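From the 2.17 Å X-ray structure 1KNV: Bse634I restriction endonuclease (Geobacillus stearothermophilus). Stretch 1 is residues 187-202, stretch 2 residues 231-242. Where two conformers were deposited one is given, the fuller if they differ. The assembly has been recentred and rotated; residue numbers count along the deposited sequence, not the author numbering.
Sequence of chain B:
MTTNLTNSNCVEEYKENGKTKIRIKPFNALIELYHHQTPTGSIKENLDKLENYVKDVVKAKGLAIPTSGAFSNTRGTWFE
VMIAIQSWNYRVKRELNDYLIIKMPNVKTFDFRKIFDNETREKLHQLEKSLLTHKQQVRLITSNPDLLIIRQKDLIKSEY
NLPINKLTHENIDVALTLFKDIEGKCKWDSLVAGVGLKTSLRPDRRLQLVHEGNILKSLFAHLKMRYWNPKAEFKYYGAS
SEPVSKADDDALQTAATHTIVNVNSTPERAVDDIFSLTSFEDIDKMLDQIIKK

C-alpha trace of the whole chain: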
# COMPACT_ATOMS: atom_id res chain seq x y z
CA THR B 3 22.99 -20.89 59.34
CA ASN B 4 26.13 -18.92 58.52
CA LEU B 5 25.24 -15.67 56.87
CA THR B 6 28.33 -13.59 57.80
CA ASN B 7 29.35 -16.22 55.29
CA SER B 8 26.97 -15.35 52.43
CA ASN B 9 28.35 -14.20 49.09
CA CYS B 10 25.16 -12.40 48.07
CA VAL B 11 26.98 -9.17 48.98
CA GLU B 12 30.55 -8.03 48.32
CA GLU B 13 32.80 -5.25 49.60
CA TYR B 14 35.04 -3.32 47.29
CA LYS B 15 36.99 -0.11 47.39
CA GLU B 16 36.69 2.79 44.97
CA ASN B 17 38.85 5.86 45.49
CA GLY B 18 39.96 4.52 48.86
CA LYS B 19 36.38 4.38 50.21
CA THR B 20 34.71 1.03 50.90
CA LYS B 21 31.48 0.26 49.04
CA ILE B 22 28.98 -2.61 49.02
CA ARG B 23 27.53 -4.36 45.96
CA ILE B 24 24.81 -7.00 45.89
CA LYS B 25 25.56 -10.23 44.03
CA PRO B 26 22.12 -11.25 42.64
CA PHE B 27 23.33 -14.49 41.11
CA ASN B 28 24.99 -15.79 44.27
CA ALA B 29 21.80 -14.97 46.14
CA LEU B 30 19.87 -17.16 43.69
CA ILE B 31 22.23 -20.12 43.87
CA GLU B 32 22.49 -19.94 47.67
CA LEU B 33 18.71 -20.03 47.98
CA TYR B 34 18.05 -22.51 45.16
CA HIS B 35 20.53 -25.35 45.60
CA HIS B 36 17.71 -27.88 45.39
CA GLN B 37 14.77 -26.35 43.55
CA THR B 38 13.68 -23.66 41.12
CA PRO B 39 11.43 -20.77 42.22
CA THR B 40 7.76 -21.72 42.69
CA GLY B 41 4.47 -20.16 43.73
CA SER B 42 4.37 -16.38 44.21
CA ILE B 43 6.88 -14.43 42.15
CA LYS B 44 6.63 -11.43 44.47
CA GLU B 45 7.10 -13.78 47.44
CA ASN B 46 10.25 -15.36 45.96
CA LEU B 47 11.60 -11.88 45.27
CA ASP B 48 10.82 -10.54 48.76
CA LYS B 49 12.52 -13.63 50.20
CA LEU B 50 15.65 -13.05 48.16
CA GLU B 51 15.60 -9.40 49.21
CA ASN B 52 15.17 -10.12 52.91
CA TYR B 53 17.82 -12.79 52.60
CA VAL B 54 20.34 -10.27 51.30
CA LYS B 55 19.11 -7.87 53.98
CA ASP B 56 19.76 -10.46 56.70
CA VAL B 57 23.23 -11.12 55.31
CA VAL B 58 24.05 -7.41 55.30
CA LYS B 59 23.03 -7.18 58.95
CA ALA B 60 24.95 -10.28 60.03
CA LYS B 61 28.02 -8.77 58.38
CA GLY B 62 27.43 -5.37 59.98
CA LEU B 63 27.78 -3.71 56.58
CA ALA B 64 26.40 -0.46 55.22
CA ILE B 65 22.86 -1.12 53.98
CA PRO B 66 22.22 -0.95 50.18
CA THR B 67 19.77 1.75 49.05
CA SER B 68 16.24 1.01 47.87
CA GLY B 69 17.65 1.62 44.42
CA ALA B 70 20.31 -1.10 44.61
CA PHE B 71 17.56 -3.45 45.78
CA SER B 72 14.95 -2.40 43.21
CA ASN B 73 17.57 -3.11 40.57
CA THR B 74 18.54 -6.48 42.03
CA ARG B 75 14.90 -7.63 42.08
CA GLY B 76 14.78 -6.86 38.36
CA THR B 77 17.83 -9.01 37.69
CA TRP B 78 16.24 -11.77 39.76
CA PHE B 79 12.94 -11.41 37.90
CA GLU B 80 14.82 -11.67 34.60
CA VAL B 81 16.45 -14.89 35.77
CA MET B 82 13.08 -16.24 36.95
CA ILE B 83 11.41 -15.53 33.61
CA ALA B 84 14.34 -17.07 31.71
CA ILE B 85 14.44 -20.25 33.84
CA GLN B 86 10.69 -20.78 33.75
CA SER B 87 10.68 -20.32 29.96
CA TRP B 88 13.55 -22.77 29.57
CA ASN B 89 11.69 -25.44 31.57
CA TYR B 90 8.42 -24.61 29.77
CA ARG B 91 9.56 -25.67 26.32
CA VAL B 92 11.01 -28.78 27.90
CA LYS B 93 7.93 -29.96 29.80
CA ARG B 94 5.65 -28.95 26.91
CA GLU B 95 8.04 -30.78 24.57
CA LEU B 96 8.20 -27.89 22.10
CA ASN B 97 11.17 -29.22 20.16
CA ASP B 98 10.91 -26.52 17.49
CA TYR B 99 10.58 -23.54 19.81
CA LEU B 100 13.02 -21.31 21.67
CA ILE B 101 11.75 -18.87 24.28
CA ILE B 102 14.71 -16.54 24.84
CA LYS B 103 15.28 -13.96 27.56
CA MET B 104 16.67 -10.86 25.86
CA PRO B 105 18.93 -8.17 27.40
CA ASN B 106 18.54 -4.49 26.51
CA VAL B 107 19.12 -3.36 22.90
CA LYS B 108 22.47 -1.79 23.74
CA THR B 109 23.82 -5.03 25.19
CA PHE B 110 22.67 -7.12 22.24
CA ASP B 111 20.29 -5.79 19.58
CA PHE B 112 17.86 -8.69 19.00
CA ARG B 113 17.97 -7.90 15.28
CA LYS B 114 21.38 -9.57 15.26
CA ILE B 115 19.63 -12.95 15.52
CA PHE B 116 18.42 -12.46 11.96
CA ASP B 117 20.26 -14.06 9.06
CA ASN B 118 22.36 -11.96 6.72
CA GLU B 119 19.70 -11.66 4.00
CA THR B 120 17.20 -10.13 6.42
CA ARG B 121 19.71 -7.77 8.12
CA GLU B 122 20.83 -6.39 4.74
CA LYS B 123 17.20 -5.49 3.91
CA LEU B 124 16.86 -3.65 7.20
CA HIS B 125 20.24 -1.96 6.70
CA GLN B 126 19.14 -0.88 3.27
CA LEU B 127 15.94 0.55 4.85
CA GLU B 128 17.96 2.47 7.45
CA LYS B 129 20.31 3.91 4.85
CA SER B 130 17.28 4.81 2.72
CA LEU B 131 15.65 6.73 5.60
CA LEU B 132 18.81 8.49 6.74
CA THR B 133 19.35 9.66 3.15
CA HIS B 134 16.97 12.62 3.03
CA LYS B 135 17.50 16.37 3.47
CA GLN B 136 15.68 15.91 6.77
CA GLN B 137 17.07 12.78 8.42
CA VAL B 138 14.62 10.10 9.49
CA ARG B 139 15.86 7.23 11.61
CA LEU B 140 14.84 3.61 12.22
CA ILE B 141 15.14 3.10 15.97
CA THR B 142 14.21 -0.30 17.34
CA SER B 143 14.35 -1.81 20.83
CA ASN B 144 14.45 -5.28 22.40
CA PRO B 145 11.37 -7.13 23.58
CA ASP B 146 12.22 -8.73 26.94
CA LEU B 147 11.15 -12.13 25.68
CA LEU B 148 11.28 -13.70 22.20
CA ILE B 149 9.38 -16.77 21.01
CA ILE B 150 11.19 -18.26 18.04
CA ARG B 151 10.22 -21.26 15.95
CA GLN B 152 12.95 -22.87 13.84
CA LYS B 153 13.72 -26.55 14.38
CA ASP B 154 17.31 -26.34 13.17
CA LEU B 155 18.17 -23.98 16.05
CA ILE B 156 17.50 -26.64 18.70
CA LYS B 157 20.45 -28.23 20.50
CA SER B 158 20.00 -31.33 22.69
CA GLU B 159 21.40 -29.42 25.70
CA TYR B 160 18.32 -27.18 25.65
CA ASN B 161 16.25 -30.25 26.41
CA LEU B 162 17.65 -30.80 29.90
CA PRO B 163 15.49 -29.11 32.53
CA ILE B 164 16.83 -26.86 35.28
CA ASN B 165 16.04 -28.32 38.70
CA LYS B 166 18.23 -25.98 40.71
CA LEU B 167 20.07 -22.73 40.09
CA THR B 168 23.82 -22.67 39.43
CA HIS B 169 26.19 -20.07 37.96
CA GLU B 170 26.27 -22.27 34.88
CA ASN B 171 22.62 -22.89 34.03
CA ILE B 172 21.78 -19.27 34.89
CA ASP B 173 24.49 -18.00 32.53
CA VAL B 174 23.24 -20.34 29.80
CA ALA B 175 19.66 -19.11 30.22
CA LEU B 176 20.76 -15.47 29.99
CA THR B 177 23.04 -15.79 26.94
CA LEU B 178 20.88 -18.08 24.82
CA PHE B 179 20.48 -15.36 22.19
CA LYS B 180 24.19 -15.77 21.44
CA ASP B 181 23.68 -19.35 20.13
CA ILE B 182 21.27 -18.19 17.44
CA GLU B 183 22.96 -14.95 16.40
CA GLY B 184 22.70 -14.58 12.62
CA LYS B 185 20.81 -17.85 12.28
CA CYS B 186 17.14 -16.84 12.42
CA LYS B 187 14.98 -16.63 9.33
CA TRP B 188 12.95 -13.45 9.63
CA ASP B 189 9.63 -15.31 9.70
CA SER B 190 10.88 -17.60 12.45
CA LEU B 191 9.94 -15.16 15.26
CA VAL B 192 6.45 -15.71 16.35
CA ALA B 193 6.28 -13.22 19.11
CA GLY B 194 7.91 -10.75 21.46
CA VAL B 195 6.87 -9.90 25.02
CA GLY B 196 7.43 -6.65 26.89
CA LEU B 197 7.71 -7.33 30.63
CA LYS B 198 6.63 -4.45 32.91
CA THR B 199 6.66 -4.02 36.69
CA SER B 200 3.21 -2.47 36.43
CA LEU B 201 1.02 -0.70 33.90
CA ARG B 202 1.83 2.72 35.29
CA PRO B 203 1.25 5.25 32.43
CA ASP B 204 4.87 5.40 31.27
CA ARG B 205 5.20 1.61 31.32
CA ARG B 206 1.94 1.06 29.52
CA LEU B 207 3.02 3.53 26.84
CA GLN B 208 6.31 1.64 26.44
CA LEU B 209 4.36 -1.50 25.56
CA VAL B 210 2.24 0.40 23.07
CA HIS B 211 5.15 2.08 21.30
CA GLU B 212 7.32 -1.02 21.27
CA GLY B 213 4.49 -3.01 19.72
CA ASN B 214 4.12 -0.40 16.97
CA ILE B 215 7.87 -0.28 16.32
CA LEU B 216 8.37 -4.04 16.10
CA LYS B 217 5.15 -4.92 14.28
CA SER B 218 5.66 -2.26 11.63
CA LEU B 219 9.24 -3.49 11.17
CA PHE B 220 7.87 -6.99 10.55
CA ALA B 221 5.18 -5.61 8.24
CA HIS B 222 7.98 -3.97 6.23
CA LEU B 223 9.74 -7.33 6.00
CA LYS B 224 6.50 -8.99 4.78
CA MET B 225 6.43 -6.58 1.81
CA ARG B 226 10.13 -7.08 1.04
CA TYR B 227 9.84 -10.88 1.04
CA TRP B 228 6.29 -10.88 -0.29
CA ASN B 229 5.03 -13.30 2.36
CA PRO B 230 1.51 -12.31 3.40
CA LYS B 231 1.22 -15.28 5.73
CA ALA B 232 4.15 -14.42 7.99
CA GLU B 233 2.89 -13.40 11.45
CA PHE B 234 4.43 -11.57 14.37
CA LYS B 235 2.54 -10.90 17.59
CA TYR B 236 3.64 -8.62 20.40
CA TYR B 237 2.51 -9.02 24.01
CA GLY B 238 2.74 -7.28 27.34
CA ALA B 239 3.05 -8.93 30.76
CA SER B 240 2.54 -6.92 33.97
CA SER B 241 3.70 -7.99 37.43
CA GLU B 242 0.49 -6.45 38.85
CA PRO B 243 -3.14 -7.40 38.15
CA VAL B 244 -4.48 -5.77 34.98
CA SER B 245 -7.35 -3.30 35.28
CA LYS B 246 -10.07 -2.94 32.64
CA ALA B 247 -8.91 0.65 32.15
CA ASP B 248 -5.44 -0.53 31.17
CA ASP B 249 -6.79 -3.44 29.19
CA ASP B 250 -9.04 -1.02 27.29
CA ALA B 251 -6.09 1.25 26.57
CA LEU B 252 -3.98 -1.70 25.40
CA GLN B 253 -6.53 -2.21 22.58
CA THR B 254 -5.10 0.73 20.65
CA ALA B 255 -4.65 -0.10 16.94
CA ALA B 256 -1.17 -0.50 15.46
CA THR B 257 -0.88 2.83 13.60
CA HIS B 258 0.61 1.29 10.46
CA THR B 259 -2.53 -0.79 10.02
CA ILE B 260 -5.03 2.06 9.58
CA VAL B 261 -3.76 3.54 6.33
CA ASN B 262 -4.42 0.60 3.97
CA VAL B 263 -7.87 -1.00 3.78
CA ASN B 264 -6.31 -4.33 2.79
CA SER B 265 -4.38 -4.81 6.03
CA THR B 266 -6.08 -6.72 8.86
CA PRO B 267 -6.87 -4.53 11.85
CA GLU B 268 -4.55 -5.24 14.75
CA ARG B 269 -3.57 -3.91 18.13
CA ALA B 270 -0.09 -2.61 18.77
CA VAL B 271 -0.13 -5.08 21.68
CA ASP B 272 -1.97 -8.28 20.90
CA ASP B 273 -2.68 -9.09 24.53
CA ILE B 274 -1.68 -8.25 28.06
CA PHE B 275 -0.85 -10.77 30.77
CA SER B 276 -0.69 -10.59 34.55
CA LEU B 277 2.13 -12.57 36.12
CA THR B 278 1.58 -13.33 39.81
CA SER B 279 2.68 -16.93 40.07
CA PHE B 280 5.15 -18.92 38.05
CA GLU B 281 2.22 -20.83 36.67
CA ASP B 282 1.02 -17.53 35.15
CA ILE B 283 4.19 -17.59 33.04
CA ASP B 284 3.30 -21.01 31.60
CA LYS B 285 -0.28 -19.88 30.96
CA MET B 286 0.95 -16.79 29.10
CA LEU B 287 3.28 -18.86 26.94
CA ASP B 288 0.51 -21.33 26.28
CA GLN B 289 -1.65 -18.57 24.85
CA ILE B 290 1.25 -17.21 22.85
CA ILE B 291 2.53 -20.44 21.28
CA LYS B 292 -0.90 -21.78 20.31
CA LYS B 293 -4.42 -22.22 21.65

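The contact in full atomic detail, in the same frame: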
# COMPACT_ATOMS: atom_id res chain seq x y z
N LYS B 187 15.67 -17.06 10.54
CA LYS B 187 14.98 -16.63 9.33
C LYS B 187 14.01 -15.60 9.89
O LYS B 187 13.45 -15.79 10.97
CB LYS B 187 14.21 -17.80 8.70
CG LYS B 187 15.08 -18.84 8.01
CD LYS B 187 14.25 -20.04 7.56
CE LYS B 187 13.00 -19.60 6.78
NZ LYS B 187 12.24 -20.75 6.18
N TRP B 188 13.82 -14.51 9.17
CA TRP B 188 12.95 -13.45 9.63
C TRP B 188 11.57 -13.91 10.07
O TRP B 188 11.05 -13.40 11.06
CB TRP B 188 12.81 -12.38 8.54
CG TRP B 188 11.88 -12.77 7.46
CD1 TRP B 188 12.15 -13.59 6.40
CD2 TRP B 188 10.51 -12.38 7.32
NE1 TRP B 188 11.02 -13.73 5.62
CE2 TRP B 188 10.01 -13.00 6.17
CE3 TRP B 188 9.66 -11.56 8.08
CZ2 TRP B 188 8.69 -12.82 5.74
CZ3 TRP B 188 8.36 -11.39 7.66
CH2 TRP B 188 7.89 -12.02 6.51
N ASP B 189 10.97 -14.85 9.34
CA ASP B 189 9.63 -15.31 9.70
C ASP B 189 9.63 -16.42 10.75
O ASP B 189 8.62 -17.09 10.97
CB ASP B 189 8.86 -15.76 8.46
CG ASP B 189 9.55 -16.88 7.72
OD1 ASP B 189 8.85 -17.54 6.92
OD2 ASP B 189 10.76 -17.11 7.91
N SER B 190 10.77 -16.58 11.42
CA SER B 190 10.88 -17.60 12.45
C SER B 190 10.47 -17.07 13.83
O SER B 190 10.25 -17.84 14.74
CB SER B 190 12.31 -18.16 12.51
OG SER B 190 12.55 -19.05 11.43
N LEU B 191 10.36 -15.76 13.98
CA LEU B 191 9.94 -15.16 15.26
C LEU B 191 8.44 -15.28 15.26
O LEU B 191 7.82 -15.02 14.27
CB LEU B 191 10.14 -13.70 15.30
CG LEU B 191 11.46 -13.38 14.72
CD1 LEU B 191 11.44 -11.99 14.60
CD2 LEU B 191 12.54 -13.76 15.59
N VAL B 192 7.87 -15.64 16.36
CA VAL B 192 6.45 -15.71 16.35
C VAL B 192 5.93 -14.65 17.23
O VAL B 192 4.93 -14.05 16.90
CB VAL B 192 5.98 -17.14 16.65
CG1 VAL B 192 6.31 -17.97 15.38
CG2 VAL B 192 6.65 -17.73 17.82
N ALA B 193 6.73 -14.26 18.23
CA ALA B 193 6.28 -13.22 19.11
C ALA B 193 7.36 -12.62 20.00
O ALA B 193 8.44 -13.20 20.20
CB ALA B 193 5.15 -13.76 19.96
N GLY B 194 7.04 -11.46 20.54
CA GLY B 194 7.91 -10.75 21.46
C GLY B 194 7.05 -10.34 22.64
O GLY B 194 5.85 -10.09 22.48
N VAL B 195 7.63 -10.30 23.84
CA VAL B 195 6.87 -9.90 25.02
C VAL B 195 7.60 -8.78 25.76
O VAL B 195 8.81 -8.84 25.97
CB VAL B 195 6.67 -11.08 26.02
CG1 VAL B 195 5.70 -10.66 27.14
CG2 VAL B 195 6.12 -12.30 25.29
N GLY B 196 6.85 -7.74 26.14
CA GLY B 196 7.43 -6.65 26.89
C GLY B 196 7.02 -6.87 28.33
O GLY B 196 5.83 -6.86 28.63
N LEU B 197 7.99 -7.09 29.22
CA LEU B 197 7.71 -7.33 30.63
C LEU B 197 7.77 -6.04 31.44
O LEU B 197 8.81 -5.37 31.45
CB LEU B 197 8.72 -8.32 31.20
CG LEU B 197 8.83 -9.66 30.48
CD1 LEU B 197 9.96 -10.46 31.09
CD2 LEU B 197 7.52 -10.42 30.58
N LYS B 198 6.67 -5.69 32.12
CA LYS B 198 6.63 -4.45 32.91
C LYS B 198 6.27 -4.68 34.38
O LYS B 198 5.43 -5.52 34.71
CB LYS B 198 5.62 -3.45 32.31
CG LYS B 198 5.82 -3.11 30.85
CD LYS B 198 7.18 -2.48 30.56
CE LYS B 198 7.32 -2.22 29.06
NZ LYS B 198 8.69 -1.81 28.70
N THR B 199 6.91 -3.91 35.26
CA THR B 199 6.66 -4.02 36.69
C THR B 199 5.20 -3.74 37.01
O THR B 199 4.62 -4.34 37.92
CB THR B 199 7.54 -3.03 37.46
OG1 THR B 199 8.91 -3.37 37.25
CG2 THR B 199 7.24 -3.10 38.94
N SER B 200 4.61 -2.83 36.25
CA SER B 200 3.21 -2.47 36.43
C SER B 200 2.79 -1.73 35.17
O SER B 200 3.63 -1.46 34.31
CB SER B 200 3.04 -1.55 37.64
OG SER B 200 3.72 -0.32 37.44
N LEU B 201 1.51 -1.41 35.07
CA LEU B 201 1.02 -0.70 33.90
C LEU B 201 0.88 0.79 34.15
O LEU B 201 -0.01 1.46 33.61
CB LEU B 201 -0.29 -1.32 33.40
CG LEU B 201 -0.08 -2.74 32.85
CD1 LEU B 201 -1.37 -3.27 32.24
CD2 LEU B 201 1.03 -2.70 31.80
N ARG B 202 1.77 1.30 34.99
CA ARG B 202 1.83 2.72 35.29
C ARG B 202 1.92 3.39 33.91
O ARG B 202 2.60 2.88 33.03
CB ARG B 202 3.10 2.98 36.10
CG ARG B 202 3.19 4.35 36.72
CD ARG B 202 4.43 4.44 37.58
NE ARG B 202 5.64 4.36 36.77
CZ ARG B 202 6.87 4.40 37.28
NH1 ARG B 202 7.04 4.52 38.59
NH2 ARG B 202 7.92 4.33 36.47
N LYS B 231 1.55 -14.38 4.64
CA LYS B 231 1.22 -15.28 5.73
C LYS B 231 2.12 -15.22 6.96
O LYS B 231 1.80 -15.82 7.99
CB LYS B 231 1.20 -16.71 5.20
CG LYS B 231 0.38 -16.87 3.93
CD LYS B 231 -1.08 -16.50 4.16
CE LYS B 231 -1.90 -16.69 2.89
NZ LYS B 231 -3.35 -16.49 3.16
N ALA B 232 3.23 -14.50 6.87
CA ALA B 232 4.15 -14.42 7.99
C ALA B 232 3.40 -13.64 9.07
O ALA B 232 2.69 -12.68 8.77
CB ALA B 232 5.41 -13.69 7.58
N GLU B 233 3.55 -14.05 10.32
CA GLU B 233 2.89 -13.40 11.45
C GLU B 233 3.81 -13.10 12.61
O GLU B 233 4.65 -13.92 12.97
CB GLU B 233 1.77 -14.29 11.99
CG GLU B 233 0.44 -14.19 11.30
CD GLU B 233 -0.62 -14.97 12.05
OE1 GLU B 233 -0.56 -16.23 12.05
OE2 GLU B 233 -1.50 -14.32 12.66
N PHE B 234 3.65 -11.93 13.20
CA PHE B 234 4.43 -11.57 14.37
C PHE B 234 3.50 -10.89 15.35
O PHE B 234 2.90 -9.87 15.03
CB PHE B 234 5.56 -10.62 14.03
CG PHE B 234 6.33 -10.18 15.24
CD1 PHE B 234 7.19 -11.06 15.88
CD2 PHE B 234 6.17 -8.91 15.76
CE1 PHE B 234 7.88 -10.68 17.02
CE2 PHE B 234 6.85 -8.50 16.90
CZ PHE B 234 7.71 -9.39 17.53
N LYS B 235 3.39 -11.45 16.55
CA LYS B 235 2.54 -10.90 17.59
C LYS B 235 3.40 -10.32 18.71
O LYS B 235 4.46 -10.83 19.02
CB LYS B 235 1.66 -12.00 18.18
CG LYS B 235 0.74 -12.66 17.19
CD LYS B 235 -0.54 -11.87 17.03
CE LYS B 235 -1.52 -12.61 16.14
NZ LYS B 235 -1.02 -12.71 14.73
N TYR B 236 2.92 -9.24 19.31
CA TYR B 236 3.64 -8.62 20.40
C TYR B 236 2.74 -8.58 21.62
O TYR B 236 1.57 -8.20 21.52
CB TYR B 236 4.09 -7.21 20.01
CG TYR B 236 4.83 -6.51 21.12
CD1 TYR B 236 4.18 -5.58 21.93
CD2 TYR B 236 6.17 -6.80 21.39
CE1 TYR B 236 4.84 -4.97 22.99
CE2 TYR B 236 6.83 -6.20 22.45
CZ TYR B 236 6.16 -5.28 23.25
OH TYR B 236 6.81 -4.69 24.32
N TYR B 237 3.28 -8.97 22.77
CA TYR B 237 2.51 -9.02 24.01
C TYR B 237 3.13 -8.24 25.17
O TYR B 237 4.32 -7.93 25.19
CB TYR B 237 2.35 -10.47 24.47
CG TYR B 237 1.68 -11.37 23.47
CD1 TYR B 237 0.29 -11.47 23.42
CD2 TYR B 237 2.43 -12.11 22.57
CE1 TYR B 237 -0.33 -12.30 22.49
CE2 TYR B 237 1.83 -12.93 21.64
CZ TYR B 237 0.45 -13.03 21.60
OH TYR B 237 -0.15 -13.86 20.69
N GLY B 238 2.28 -7.95 26.15
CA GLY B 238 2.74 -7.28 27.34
C GLY B 238 2.42 -8.18 28.52
O GLY B 238 1.45 -8.94 28.48
N ALA B 239 3.25 -8.14 29.55
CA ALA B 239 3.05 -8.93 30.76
C ALA B 239 3.36 -8.01 31.94
O ALA B 239 4.48 -7.50 32.06
CB ALA B 239 3.97 -10.14 30.78
N SER B 240 2.37 -7.78 32.80
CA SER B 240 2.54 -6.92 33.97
C SER B 240 2.74 -7.77 35.22
O SER B 240 2.24 -8.90 35.29
CB SER B 240 1.31 -6.04 34.17
OG SER B 240 1.42 -5.27 35.35
N SER B 241 3.48 -7.25 36.19
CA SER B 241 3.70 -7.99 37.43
C SER B 241 2.58 -7.69 38.43
O SER B 241 2.55 -8.25 39.53
CB SER B 241 5.06 -7.64 38.03
OG SER B 241 6.10 -8.30 37.32
N GLU B 242 1.65 -6.82 38.03
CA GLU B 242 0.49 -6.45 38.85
C GLU B 242 -0.77 -6.85 38.10
O GLU B 242 -0.75 -7.03 36.89
CB GLU B 242 0.45 -4.93 39.06
CG GLU B 242 1.62 -4.35 39.85
CD GLU B 242 1.69 -4.90 41.26
OE1 GLU B 242 0.65 -4.92 41.95
OE2 GLU B 242 2.79 -5.30 41.69
O HOH W 1 6.54 -8.55 34.41
O HOH W 2 5.23 -4.73 40.94

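Two parallel strands, 191-198 and 235-240, zip together through a backbone ladder, and the residues that cover most surface show how side chains are fitted round it. Ala239 covers the most. Its backbone is held on both sides of the residue, Ala239 N donating to Gly196 O (3.0 Å) and Ala239 O accepting from Lys198 N (2.8 Å). Its CB lies on the sheet face that also carries Val195 and Leu197, and the small methyl leaves room for both: Leu197 CD2 comes to 3.6 Å of Ala239 CB and Val195 CG1 to 4.1 Å.

Phe234, next in area, sits just before its strand. Its CA-to-CB bond points sideways, but with chi1 at t the ring comes nearer, CD1 lying 4.0 Å from Leu191 CB and CE1 3.7 Å from Gly194 N. An ideal CB on Gly194 would fall a tight 3.4 Å from Phe234 CZ, so glycine suits this ring. The same rule is stricter at Gly196, whose CA lies 3.3 Å from Tyr236 OH; a CB there would clash with that hydroxyl.

Ala232 covers as much as any residue after these two, its CB pointing toward stretch 1 and meeting Trp188 CH2 at a close 3.2 Å. Three rings thus have a small partner, though Phe234 also packs on Leu191; seven backbone hydrogen bonds follow the parallel register.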